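Local atomic coordinates of exodeoxyribonuclease (Neisseria meningitidis, PDB entry 2JC5), a protein that probably cleaves the DNA backbone at abasic sites during DNA repair, as a metal-dependent phosphodiesterase of the AP/ExoA family. Residues Trp218-Thr226 / His247-Asp255; Asp99-Leu110 / Glu140-Asn151. One frame throughout, in Å; residues are numbered along the deposited sequence.

Interaction 1 (Trp218-Thr226 / His247-Asp255). With BCN (bicine), chain C.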
loop_
_atom_site.group_PDB
_atom_site.type_symbol
_atom_site.label_atom_id
_atom_site.label_comp_id
_atom_site.label_asym_id
_atom_site.label_seq_id
_atom_site.Cartn_x
_atom_site.Cartn_y
_atom_site.Cartn_z
ATOM N N TRP A 218 11.114 4.324 -7.979
ATOM C CA TRP A 218 9.873 5.053 -8.031
ATOM C C TRP A 218 9.240 5.011 -6.654
ATOM O O TRP A 218 9.283 3.973 -5.992
ATOM C CB TRP A 218 8.863 4.383 -8.969
ATOM C CG TRP A 218 9.231 4.199 -10.407
ATOM C CD1 TRP A 218 10.350 3.598 -10.924
ATOM C CD2 TRP A 218 8.393 4.514 -11.523
ATOM N NE1 TRP A 218 10.278 3.581 -12.297
ATOM C CE2 TRP A 218 9.083 4.122 -12.689
ATOM C CE3 TRP A 218 7.129 5.116 -11.649
ATOM C CZ2 TRP A 218 8.553 4.308 -13.961
ATOM C CZ3 TRP A 218 6.596 5.275 -12.905
ATOM C CH2 TRP A 218 7.310 4.889 -14.049
ATOM N N ARG A 219 8.606 6.107 -6.242
ATOM C CA ARG A 219 7.792 6.100 -5.033
ATOM C C ARG A 219 6.335 5.869 -5.450
ATOM O O ARG A 219 5.623 6.795 -5.869
ATOM C CB ARG A 219 7.927 7.406 -4.254
ATOM C CG ARG A 219 7.220 7.339 -2.906
ATOM C CD ARG A 219 7.488 8.562 -2.102
ATOM N NE ARG A 219 6.796 9.722 -2.637
ATOM C CZ ARG A 219 5.620 10.165 -2.206
ATOM N NH1 ARG A 219 4.977 9.542 -1.210
ATOM N NH2 ARG A 219 5.098 11.244 -2.775
ATOM N N ILE A 220 5.917 4.609 -5.394
ATOM C CA ILE A 220 4.559 4.218 -5.777
ATOM C C ILE A 220 3.748 3.630 -4.615
ATOM O O ILE A 220 2.568 3.328 -4.794
ATOM C CB ILE A 220 4.556 3.281 -7.004
ATOM C CG1 ILE A 220 5.394 2.027 -6.739
ATOM C CG2 ILE A 220 5.032 4.038 -8.247
ATOM C CD1 ILE A 220 5.289 0.958 -7.851
ATOM N N ASP A 221 4.378 3.477 -3.448
ATOM C CA ASP A 221 3.720 3.009 -2.233
ATOM C C ASP A 221 3.494 4.210 -1.342
ATOM O O ASP A 221 4.362 5.085 -1.245
ATOM C CB ASP A 221 4.586 1.970 -1.541
ATOM C CG ASP A 221 4.814 0.742 -2.412
ATOM O OD1 ASP A 221 3.956 -0.180 -2.386
ATOM O OD2 ASP A 221 5.840 0.680 -3.132
ATOM N N TYR A 222 2.327 4.260 -0.722
ATOM C CA TYR A 222 1.904 5.416 0.069
ATOM C C TYR A 222 1.214 4.994 1.346
ATOM O O TYR A 222 0.632 3.913 1.427
ATOM C CB TYR A 222 0.859 6.262 -0.669
ATOM C CG TYR A 222 1.246 6.888 -1.966
ATOM C CD1 TYR A 222 1.302 6.137 -3.136
ATOM C CD2 TYR A 222 1.512 8.245 -2.054
ATOM C CE1 TYR A 222 1.648 6.716 -4.325
ATOM C CE2 TYR A 222 1.841 8.826 -3.253
ATOM C CZ TYR A 222 1.896 8.058 -4.393
ATOM O OH TYR A 222 2.202 8.663 -5.596
ATOM N N GLN A 223 1.210 5.905 2.308
ATOM C CA GLN A 223 0.190 5.942 3.362
ATOM C C GLN A 223 -0.562 7.250 3.192
ATOM O O GLN A 223 0.004 8.315 3.394
ATOM C CB GLN A 223 0.838 5.807 4.747
ATOM C CG GLN A 223 1.493 4.439 4.944
ATOM C CD GLN A 223 1.818 4.055 6.398
ATOM O OE1 GLN A 223 1.259 4.578 7.366
ATOM N NE2 GLN A 223 2.718 3.103 6.538
ATOM N N MET A 224 -1.807 7.159 2.728
ATOM C CA MET A 224 -2.677 8.329 2.601
ATOM C C MET A 224 -3.516 8.434 3.867
ATOM O O MET A 224 -4.153 7.461 4.250
ATOM C CB MET A 224 -3.608 8.219 1.394
ATOM C CG MET A 224 -2.895 8.256 0.051
ATOM S SD MET A 224 -2.240 9.910 -0.298
ATOM C CE MET A 224 -1.924 9.741 -2.056
ATOM N N VAL A 225 -3.515 9.601 4.509
ATOM C CA VAL A 225 -4.030 9.727 5.872
ATOM C C VAL A 225 -5.024 10.886 5.992
ATOM O O VAL A 225 -4.875 11.928 5.346
ATOM C CB VAL A 225 -2.837 9.907 6.861
ATOM C CG1 VAL A 225 -3.289 9.865 8.313
ATOM C CG2 VAL A 225 -1.776 8.821 6.626
ATOM N N THR A 226 -6.027 10.703 6.847
ATOM C CA THR A 226 -6.995 11.755 7.197
ATOM C C THR A 226 -6.312 12.852 8.025
ATOM O O THR A 226 -5.236 12.627 8.564
ATOM C CB THR A 226 -8.167 11.132 7.950
ATOM O OG1 THR A 226 -7.673 10.258 8.966
ATOM C CG2 THR A 226 -9.035 10.358 6.975
ATOM N N HIS A 247 9.753 -4.121 -3.899
ATOM C CA HIS A 247 9.436 -2.923 -3.136
ATOM C C HIS A 247 10.144 -2.967 -1.797
ATOM O O HIS A 247 10.539 -4.043 -1.328
ATOM C CB HIS A 247 7.949 -2.836 -2.816
ATOM C CG HIS A 247 7.056 -2.750 -4.012
ATOM N ND1 HIS A 247 6.340 -1.612 -4.341
ATOM C CD2 HIS A 247 6.772 -3.660 -4.971
ATOM C CE1 HIS A 247 5.634 -1.843 -5.435
ATOM N NE2 HIS A 247 5.875 -3.078 -5.837
ATOM N N ALA A 248 10.300 -1.789 -1.191
ATOM C CA ALA A 248 10.742 -1.665 0.205
ATOM C C ALA A 248 9.553 -1.329 1.110
ATOM O O ALA A 248 8.670 -0.563 0.712
ATOM C CB ALA A 248 11.814 -0.575 0.324
ATOM N N PRO A 249 9.526 -1.868 2.344
ATOM C CA PRO A 249 8.468 -1.477 3.282
ATOM C C PRO A 249 8.491 -0.005 3.629
ATOM O O PRO A 249 9.558 0.567 3.841
ATOM C CB PRO A 249 8.767 -2.324 4.524
ATOM C CG PRO A 249 9.502 -3.481 3.996
ATOM C CD PRO A 249 10.376 -2.922 2.905
ATOM N N LEU A 250 7.304 0.589 3.678
ATOM C CA LEU A 250 7.097 1.970 4.077
ATOM C C LEU A 250 6.544 1.988 5.490
ATOM O O LEU A 250 5.467 1.471 5.741
ATOM C CB LEU A 250 6.131 2.650 3.105
ATOM C CG LEU A 250 5.646 4.054 3.451
ATOM C CD1 LEU A 250 6.819 5.058 3.517
ATOM C CD2 LEU A 250 4.566 4.473 2.472
ATOM N N VAL A 251 7.326 2.548 6.419
ATOM C CA VAL A 251 6.998 2.511 7.832
ATOM C C VAL A 251 6.673 3.909 8.313
ATOM O O VAL A 251 7.461 4.829 8.106
ATOM C CB VAL A 251 8.206 1.988 8.633
ATOM C CG1 VAL A 251 7.860 1.889 10.142
ATOM C CG2 VAL A 251 8.725 0.658 8.060
ATOM N N VAL A 252 5.540 4.076 8.985
ATOM C CA VAL A 252 5.172 5.390 9.559
ATOM C C VAL A 252 4.785 5.183 11.009
ATOM O O VAL A 252 4.093 4.214 11.330
ATOM C CB VAL A 252 4.029 6.082 8.800
ATOM C CG1 VAL A 252 3.767 7.489 9.365
ATOM C CG2 VAL A 252 4.358 6.172 7.299
ATOM N N GLU A 253 5.246 6.095 11.871
ATOM C CA GLU A 253 4.935 6.077 13.295
ATOM C C GLU A 253 4.007 7.230 13.617
ATOM O O GLU A 253 4.321 8.372 13.291
ATOM C CB GLU A 253 6.234 6.185 14.106
ATOM C CG GLU A 253 7.086 4.953 13.941
ATOM C CD GLU A 253 8.404 5.023 14.659
ATOM O OE1 GLU A 253 8.394 5.193 15.899
ATOM O OE2 GLU A 253 9.445 4.878 13.979
ATOM N N TYR A 254 2.878 6.916 14.262
ATOM C CA TYR A 254 1.864 7.892 14.623
ATOM C C TYR A 254 1.715 7.961 16.139
ATOM O O TYR A 254 1.684 6.946 16.813
ATOM C CB TYR A 254 0.508 7.488 14.031
ATOM C CG TYR A 254 0.500 7.366 12.523
ATOM C CD1 TYR A 254 0.815 6.157 11.907
ATOM C CD2 TYR A 254 0.137 8.442 11.719
ATOM C CE1 TYR A 254 0.811 6.040 10.526
ATOM C CE2 TYR A 254 0.121 8.333 10.349
ATOM C CZ TYR A 254 0.463 7.138 9.750
ATOM O OH TYR A 254 0.462 7.020 8.382
ATOM N N ASP A 255 1.627 9.174 16.670
ATOM C CA ASP A 255 1.347 9.365 18.095
ATOM C C ASP A 255 -0.154 9.233 18.290
ATOM O O ASP A 255 -0.868 10.229 18.363
ATOM C CB ASP A 255 1.845 10.729 18.539
ATOM C CG ASP A 255 1.611 10.987 19.993
ATOM O OD1 ASP A 255 1.308 10.016 20.706
ATOM O OD2 ASP A 255 1.744 12.160 20.414
HETATM N N1 BCN C . 4.637 0.334 -12.866
HETATM C C1 BCN C . 3.290 0.912 -12.658
HETATM C C2 BCN C . 2.254 0.340 -13.596
HETATM O O21 BCN C . 1.050 0.689 -13.428
HETATM O O22 BCN C . 2.620 -0.448 -14.484
HETATM C C3 BCN C . 5.066 -0.548 -11.771
HETATM C C4 BCN C . 4.634 -1.969 -12.081
HETATM O O4 BCN C . 5.070 -2.412 -13.391
HETATM C C5 BCN C . 5.656 1.417 -13.108
HETATM C C6 BCN C . 6.775 0.913 -14.010
HETATM O O6 BCN C . 6.283 0.077 -15.059
#
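His247 ND1 donates to Asp221 OD2 across 2.6 Å, with an N-H...O angle of 161°. The oxygen lies in the plane of the imidazole, at its edge, and accepts through its syn lone pair, while the carboxylate is turned 80° from the ring. Thr203 OG1 also bonds to OD2, giving that oxygen two polar partners, which should steady the carboxylate and, through it, the imidazole. Ile220 CD1 meets His247 CE1 at 3.7 Å, the isoleucine crossing the ring at about a right angle; its CG1 sits between the backbone N and the carbonyl carbon, and CD1, carried on it, is thereby brought to the ring.

Further along, Tyr254 OH donates to Gln223 OE1 at 2.8 Å, with amide and ring planes only moderately inclined. The same amide sends NE2 to Leu250 O in a weak bond of 3.3 Å, strongly bent at the hydrogen, and to Ile4 O of strand 2-8. Both ends of this buried amide are thus engaged, which should hold its rotation.

Aliphatic branches pack against these polar groups and the backbone. Val252 CG2 presses on Gln223 CD at 3.4 Å, and Leu250 CD2 reaches Tyr222 C at 3.6 Å. Val225 CG2 approaches Tyr254 OH at 3.4 Å, and Met191 of helix 191-195 touches both residues.

The axes of strands 221-225 and 250-254 stay 8.1 Å apart at 26°, and the bonds between the segments all use side chains, so the strands face each other from different sheets. This is the interior of the two-sheet sandwich of the DNase I-like fold, and the His-carboxylate pair at its end fits the predicted active site, where His247 is the proposed proton acceptor and Asp221 is considered important for activity.

Interaction 2 (Asp99-Leu110 / Glu140-Asn151). With BCN (bicine), chain C.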
loop_
_atom_site.group_PDB
_atom_site.type_symbol
_atom_site.label_atom_id
_atom_site.label_comp_id
_atom_site.label_asym_id
_atom_site.label_seq_id
_atom_site.Cartn_x
_atom_site.Cartn_y
_atom_site.Cartn_z
ATOM N N ASP A 99 -11.138 -2.082 11.000
ATOM C CA ASP A 99 -11.516 -1.013 11.924
ATOM C C ASP A 99 -11.173 -1.379 13.370
ATOM O O ASP A 99 -11.389 -2.516 13.817
ATOM C CB ASP A 99 -13.025 -0.742 11.852
ATOM C CG ASP A 99 -13.499 -0.301 10.492
ATOM O OD1 ASP A 99 -12.674 0.150 9.668
ATOM O OD2 ASP A 99 -14.721 -0.423 10.258
ATOM N N PHE A 100 -10.639 -0.400 14.088
ATOM C CA PHE A 100 -10.289 -0.529 15.495
ATOM C C PHE A 100 -10.825 0.714 16.187
ATOM O O PHE A 100 -10.185 1.768 16.165
ATOM C CB PHE A 100 -8.777 -0.592 15.693
ATOM C CG PHE A 100 -8.074 -1.572 14.800
ATOM C CD1 PHE A 100 -7.699 -1.205 13.519
ATOM C CD2 PHE A 100 -7.761 -2.857 15.242
ATOM C CE1 PHE A 100 -7.041 -2.107 12.672
ATOM C CE2 PHE A 100 -7.096 -3.753 14.416
ATOM C CZ PHE A 100 -6.721 -3.386 13.143
ATOM N N GLY A 101 -12.020 0.625 16.760
ATOM C CA GLY A 101 -12.671 1.817 17.261
ATOM C C GLY A 101 -12.827 2.805 16.118
ATOM O O GLY A 101 -13.333 2.446 15.060
ATOM N N ARG A 102 -12.304 4.013 16.296
ATOM C CA ARG A 102 -12.404 5.058 15.291
ATOM C C ARG A 102 -11.255 5.083 14.279
ATOM O O ARG A 102 -11.216 5.972 13.439
ATOM C CB ARG A 102 -12.539 6.404 15.991
ATOM C CG ARG A 102 -13.875 6.557 16.714
ATOM C CD ARG A 102 -15.025 6.773 15.736
ATOM N NE ARG A 102 -14.939 8.122 15.180
ATOM C CZ ARG A 102 -15.803 8.638 14.310
ATOM N NH1 ARG A 102 -16.770 7.896 13.800
ATOM N NH2 ARG A 102 -15.635 9.876 13.893
ATOM N N LEU A 103 -10.343 4.120 14.388
ATOM C CA LEU A 103 -9.248 3.940 13.435
ATOM C C LEU A 103 -9.648 2.941 12.362
ATOM O O LEU A 103 -10.195 1.875 12.659
ATOM C CB LEU A 103 -7.994 3.425 14.157
ATOM C CG LEU A 103 -6.755 3.129 13.297
ATOM C CD1 LEU A 103 -6.228 4.396 12.661
ATOM C CD2 LEU A 103 -5.711 2.433 14.122
ATOM N N SER A 104 -9.318 3.255 11.114
ATOM C CA SER A 104 -9.426 2.285 10.030
ATOM C C SER A 104 -8.130 2.262 9.271
ATOM O O SER A 104 -7.536 3.310 8.987
ATOM C CB SER A 104 -10.557 2.628 9.073
ATOM O OG SER A 104 -11.814 2.635 9.724
ATOM N N VAL A 105 -7.679 1.063 8.951
ATOM C CA VAL A 105 -6.528 0.888 8.085
ATOM C C VAL A 105 -6.890 -0.023 6.923
ATOM O O VAL A 105 -7.510 -1.086 7.118
ATOM C CB VAL A 105 -5.351 0.328 8.877
ATOM C CG1 VAL A 105 -4.131 0.184 7.984
ATOM C CG2 VAL A 105 -5.048 1.213 10.066
ATOM N N ILE A 106 -6.494 0.413 5.730
ATOM C CA ILE A 106 -6.743 -0.302 4.497
ATOM C C ILE A 106 -5.435 -0.792 3.918
ATOM O O ILE A 106 -4.384 -0.151 4.075
ATOM C CB ILE A 106 -7.460 0.604 3.486
ATOM C CG1 ILE A 106 -8.910 0.794 3.936
ATOM C CG2 ILE A 106 -7.379 0.053 2.049
ATOM C CD1 ILE A 106 -9.490 2.122 3.616
ATOM N N SER A 107 -5.495 -1.966 3.302
ATOM C CA SER A 107 -4.432 -2.438 2.429
ATOM C C SER A 107 -5.002 -2.468 1.006
ATOM O O SER A 107 -6.007 -3.139 0.762
ATOM C CB SER A 107 -3.960 -3.821 2.817
ATOM O OG SER A 107 -2.822 -4.128 2.012
ATOM N N LEU A 108 -4.338 -1.740 0.098
ATOM C CA LEU A 108 -4.794 -1.497 -1.260
ATOM C C LEU A 108 -3.728 -1.903 -2.257
ATOM O O LEU A 108 -2.584 -1.514 -2.108
ATOM C CB LEU A 108 -5.053 0.002 -1.442
ATOM C CG LEU A 108 -5.366 0.476 -2.871
ATOM C CD1 LEU A 108 -6.728 0.011 -3.337
ATOM C CD2 LEU A 108 -5.269 2.002 -2.981
ATOM N N TYR A 109 -4.116 -2.655 -3.283
ATOM C CA TYR A 109 -3.232 -2.980 -4.388
ATOM C C TYR A 109 -3.902 -2.488 -5.660
ATOM O O TYR A 109 -4.800 -3.142 -6.211
ATOM C CB TYR A 109 -2.948 -4.470 -4.451
ATOM C CG TYR A 109 -1.968 -4.896 -5.518
ATOM C CD1 TYR A 109 -0.883 -4.104 -5.879
ATOM C CD2 TYR A 109 -2.132 -6.090 -6.165
ATOM C CE1 TYR A 109 -0.001 -4.505 -6.829
ATOM C CE2 TYR A 109 -1.258 -6.494 -7.136
ATOM C CZ TYR A 109 -0.191 -5.707 -7.467
ATOM O OH TYR A 109 0.689 -6.124 -8.446
ATOM N N LEU A 110 -3.480 -1.306 -6.100
ATOM C CA LEU A 110 -4.075 -0.659 -7.269
ATOM C C LEU A 110 -3.556 -1.334 -8.547
ATOM O O LEU A 110 -2.395 -1.680 -8.613
ATOM C CB LEU A 110 -3.745 0.827 -7.226
ATOM C CG LEU A 110 -4.648 1.794 -7.962
ATOM C CD1 LEU A 110 -4.688 3.141 -7.228
ATOM C CD2 LEU A 110 -4.151 1.951 -9.395
ATOM N N GLU A 140 -16.275 10.422 6.509
ATOM C CA GLU A 140 -16.688 9.689 7.714
ATOM C C GLU A 140 -16.310 10.423 9.006
ATOM O O GLU A 140 -16.959 10.245 10.036
ATOM C CB GLU A 140 -16.075 8.289 7.750
ATOM C CG GLU A 140 -16.572 7.327 6.667
ATOM C CD GLU A 140 -15.939 5.942 6.760
ATOM O OE1 GLU A 140 -15.614 5.519 7.881
ATOM O OE2 GLU A 140 -15.774 5.263 5.716
ATOM N N GLY A 141 -15.238 11.212 8.964
ATOM C CA GLY A 141 -14.746 11.903 10.149
ATOM C C GLY A 141 -13.953 11.033 11.106
ATOM O O GLY A 141 -13.656 11.454 12.219
ATOM N N ARG A 142 -13.627 9.822 10.658
ATOM C CA ARG A 142 -12.837 8.854 11.413
ATOM C C ARG A 142 -11.360 9.009 11.043
ATOM O O ARG A 142 -10.999 9.741 10.110
ATOM C CB ARG A 142 -13.261 7.431 11.020
ATOM C CG ARG A 142 -14.652 7.032 11.433
ATOM C CD ARG A 142 -15.017 5.694 10.807
ATOM N NE ARG A 142 -14.025 4.689 11.113
ATOM C CZ ARG A 142 -14.061 3.870 12.144
ATOM N NH1 ARG A 142 -15.079 3.890 12.997
ATOM N NH2 ARG A 142 -13.070 3.035 12.326
ATOM N N ASP A 143 -10.511 8.287 11.758
ATOM C CA ASP A 143 -9.081 8.296 11.487
ATOM C C ASP A 143 -8.768 7.156 10.547
ATOM O O ASP A 143 -8.977 6.012 10.892
ATOM C CB ASP A 143 -8.336 8.136 12.786
ATOM C CG ASP A 143 -8.680 9.210 13.776
ATOM O OD1 ASP A 143 -8.646 10.409 13.409
ATOM O OD2 ASP A 143 -9.011 8.855 14.937
ATOM N N ILE A 144 -8.257 7.459 9.360
ATOM C CA ILE A 144 -8.055 6.421 8.346
ATOM C C ILE A 144 -6.682 6.515 7.712
ATOM O O ILE A 144 -6.218 7.613 7.364
ATOM C CB ILE A 144 -9.127 6.483 7.235
ATOM C CG1 ILE A 144 -10.530 6.481 7.839
ATOM C CG2 ILE A 144 -8.957 5.290 6.261
ATOM C CD1 ILE A 144 -11.638 6.585 6.836
ATOM N N VAL A 145 -6.028 5.360 7.584
ATOM C CA VAL A 145 -4.796 5.231 6.818
ATOM C C VAL A 145 -5.068 4.270 5.672
ATOM O O VAL A 145 -5.397 3.112 5.918
ATOM C CB VAL A 145 -3.630 4.708 7.670
ATOM C CG1 VAL A 145 -2.320 4.664 6.842
ATOM C CG2 VAL A 145 -3.446 5.594 8.907
ATOM N N VAL A 146 -4.906 4.756 4.432
ATOM C CA VAL A 146 -4.989 3.899 3.251
ATOM C C VAL A 146 -3.557 3.584 2.819
ATOM O O VAL A 146 -2.871 4.442 2.243
ATOM C CB VAL A 146 -5.794 4.554 2.103
ATOM C CG1 VAL A 146 -5.964 3.571 0.944
ATOM C CG2 VAL A 146 -7.169 5.018 2.605
ATOM N N CYS A 147 -3.106 2.380 3.165
ATOM C CA CYS A 147 -1.791 1.886 2.830
ATOM C C CYS A 147 -1.831 1.145 1.521
ATOM O O CYS A 147 -2.749 0.367 1.276
ATOM C CB CYS A 147 -1.314 0.865 3.848
ATOM S SG CYS A 147 -0.915 1.474 5.438
ATOM N N GLY A 148 -0.793 1.298 0.711
ATOM C CA GLY A 148 -0.557 0.285 -0.279
ATOM C C GLY A 148 0.245 0.728 -1.459
ATOM O O GLY A 148 0.953 1.730 -1.412
ATOM N N ASP A 149 0.125 -0.074 -2.505
ATOM C CA ASP A 149 0.832 0.134 -3.745
ATOM C C ASP A 149 -0.174 0.744 -4.698
ATOM O O ASP A 149 -1.119 0.081 -5.120
ATOM C CB ASP A 149 1.346 -1.198 -4.257
ATOM C CG ASP A 149 2.028 -1.114 -5.602
ATOM O OD1 ASP A 149 2.115 -0.021 -6.198
ATOM O OD2 ASP A 149 2.501 -2.178 -6.080
ATOM N N TRP A 150 -0.006 2.038 -4.941
ATOM C CA TRP A 150 -0.934 2.817 -5.748
ATOM C C TRP A 150 -0.512 2.845 -7.204
ATOM O O TRP A 150 -1.262 3.341 -8.040
ATOM C CB TRP A 150 -1.065 4.244 -5.208
ATOM C CG TRP A 150 -1.716 4.334 -3.848
ATOM C CD1 TRP A 150 -1.286 3.756 -2.689
ATOM C CD2 TRP A 150 -2.900 5.060 -3.512
ATOM N NE1 TRP A 150 -2.138 4.068 -1.655
ATOM C CE2 TRP A 150 -3.124 4.889 -2.130
ATOM C CE3 TRP A 150 -3.785 5.862 -4.239
ATOM C CZ2 TRP A 150 -4.207 5.462 -1.479
ATOM C CZ3 TRP A 150 -4.845 6.448 -3.574
ATOM C CH2 TRP A 150 -5.047 6.234 -2.223
ATOM N N ASN A 151 0.694 2.366 -7.504
ATOM C CA ASN A 151 1.158 2.221 -8.893
ATOM C C ASN A 151 1.175 3.543 -9.660
ATOM O O ASN A 151 1.156 3.563 -10.893
ATOM C CB ASN A 151 0.345 1.131 -9.622
ATOM C CG ASN A 151 0.973 -0.246 -9.533
ATOM O OD1 ASN A 151 0.284 -1.249 -9.284
ATOM N ND2 ASN A 151 2.259 -0.312 -9.746
HETATM N N1 BCN C . 4.637 0.334 -12.866
HETATM C C1 BCN C . 3.290 0.912 -12.658
HETATM C C2 BCN C . 2.254 0.340 -13.596
HETATM O O21 BCN C . 1.050 0.689 -13.428
HETATM O O22 BCN C . 2.620 -0.448 -14.484
HETATM C C3 BCN C . 5.066 -0.548 -11.771
HETATM C C4 BCN C . 4.634 -1.969 -12.081
HETATM O O4 BCN C . 5.070 -2.412 -13.391
HETATM C C5 BCN C . 5.656 1.417 -13.108
HETATM C C6 BCN C . 6.775 0.913 -14.010
HETATM O O6 BCN C . 6.283 0.077 -15.059
HETATM O O HOH W 1 -17.407 5.027 14.095
HETATM O O HOH W 2 -17.773 11.301 12.547
HETATM O O HOH W 3 -18.056 8.009 10.986
#
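Arg142 reaches over the type II' turn Phe100-Leu103, where NH2 donates to Gly101 O at 2.8 Å and to Ser104 OG at 2.9 Å. It does so at the end of the beta-alpha-beta unit where helix 117-139 leads into strand 143-147; the axes of parallel strands 103-109 and 143-147 approach to 4.7 Å, 10° apart. Regular backbone bonds join them from Asp143 N to Arg102 O through to Leu110 N to Asp149 O.

Arg102 is bent at chi2 and chi3, and Arg142 CG lies over one face of its guanidinium, 3.3 Å from Arg102 NH1. The two guanidinium planes stand 70° apart, and one water accepts from NH1 of each arginine. Ser104 OG also donates to Asp99 OD1, which Arg97 holds by a salt bridge.

On the face carrying Ile106 and Val146, Ile106 CD1 packs on Val146 CG2 at 3.8 Å, under helix 117-139. At the other end, Asp149 OD2 lies at the ring edge of Tyr109, both predicted active-site residues, and bonds to Asn8. Nearby, Leu108 CD2 makes a CH-pi contact with Trp150, 3.9 Å from the six-membered ring centroid and 18° off its normal.

Overall arrangement
From the N terminus, the chain lays down strands 2-8, 31-35, 55-59 and 69-73 of one sheet, then enters the other with strands 79-82 and 95-100. Interaction 2 closes a 29-residue loop made largely of helix 117-139. Interaction 1 follows in series; its intervening 20 residues include helix 227-230 and strand 233-238. Interaction 2 works within one sheet, interaction 1 between the two. They meet because strand 217-225 is the antiparallel neighbour of strand 143-147: Met224 O lies 2.8 Å from Val146 N, a probable hydrogen bond. His247 CE1 packs 3.2 Å from Asp149 OD2, bringing both sets of predicted catalytic residues together, and both contacts reach bicine.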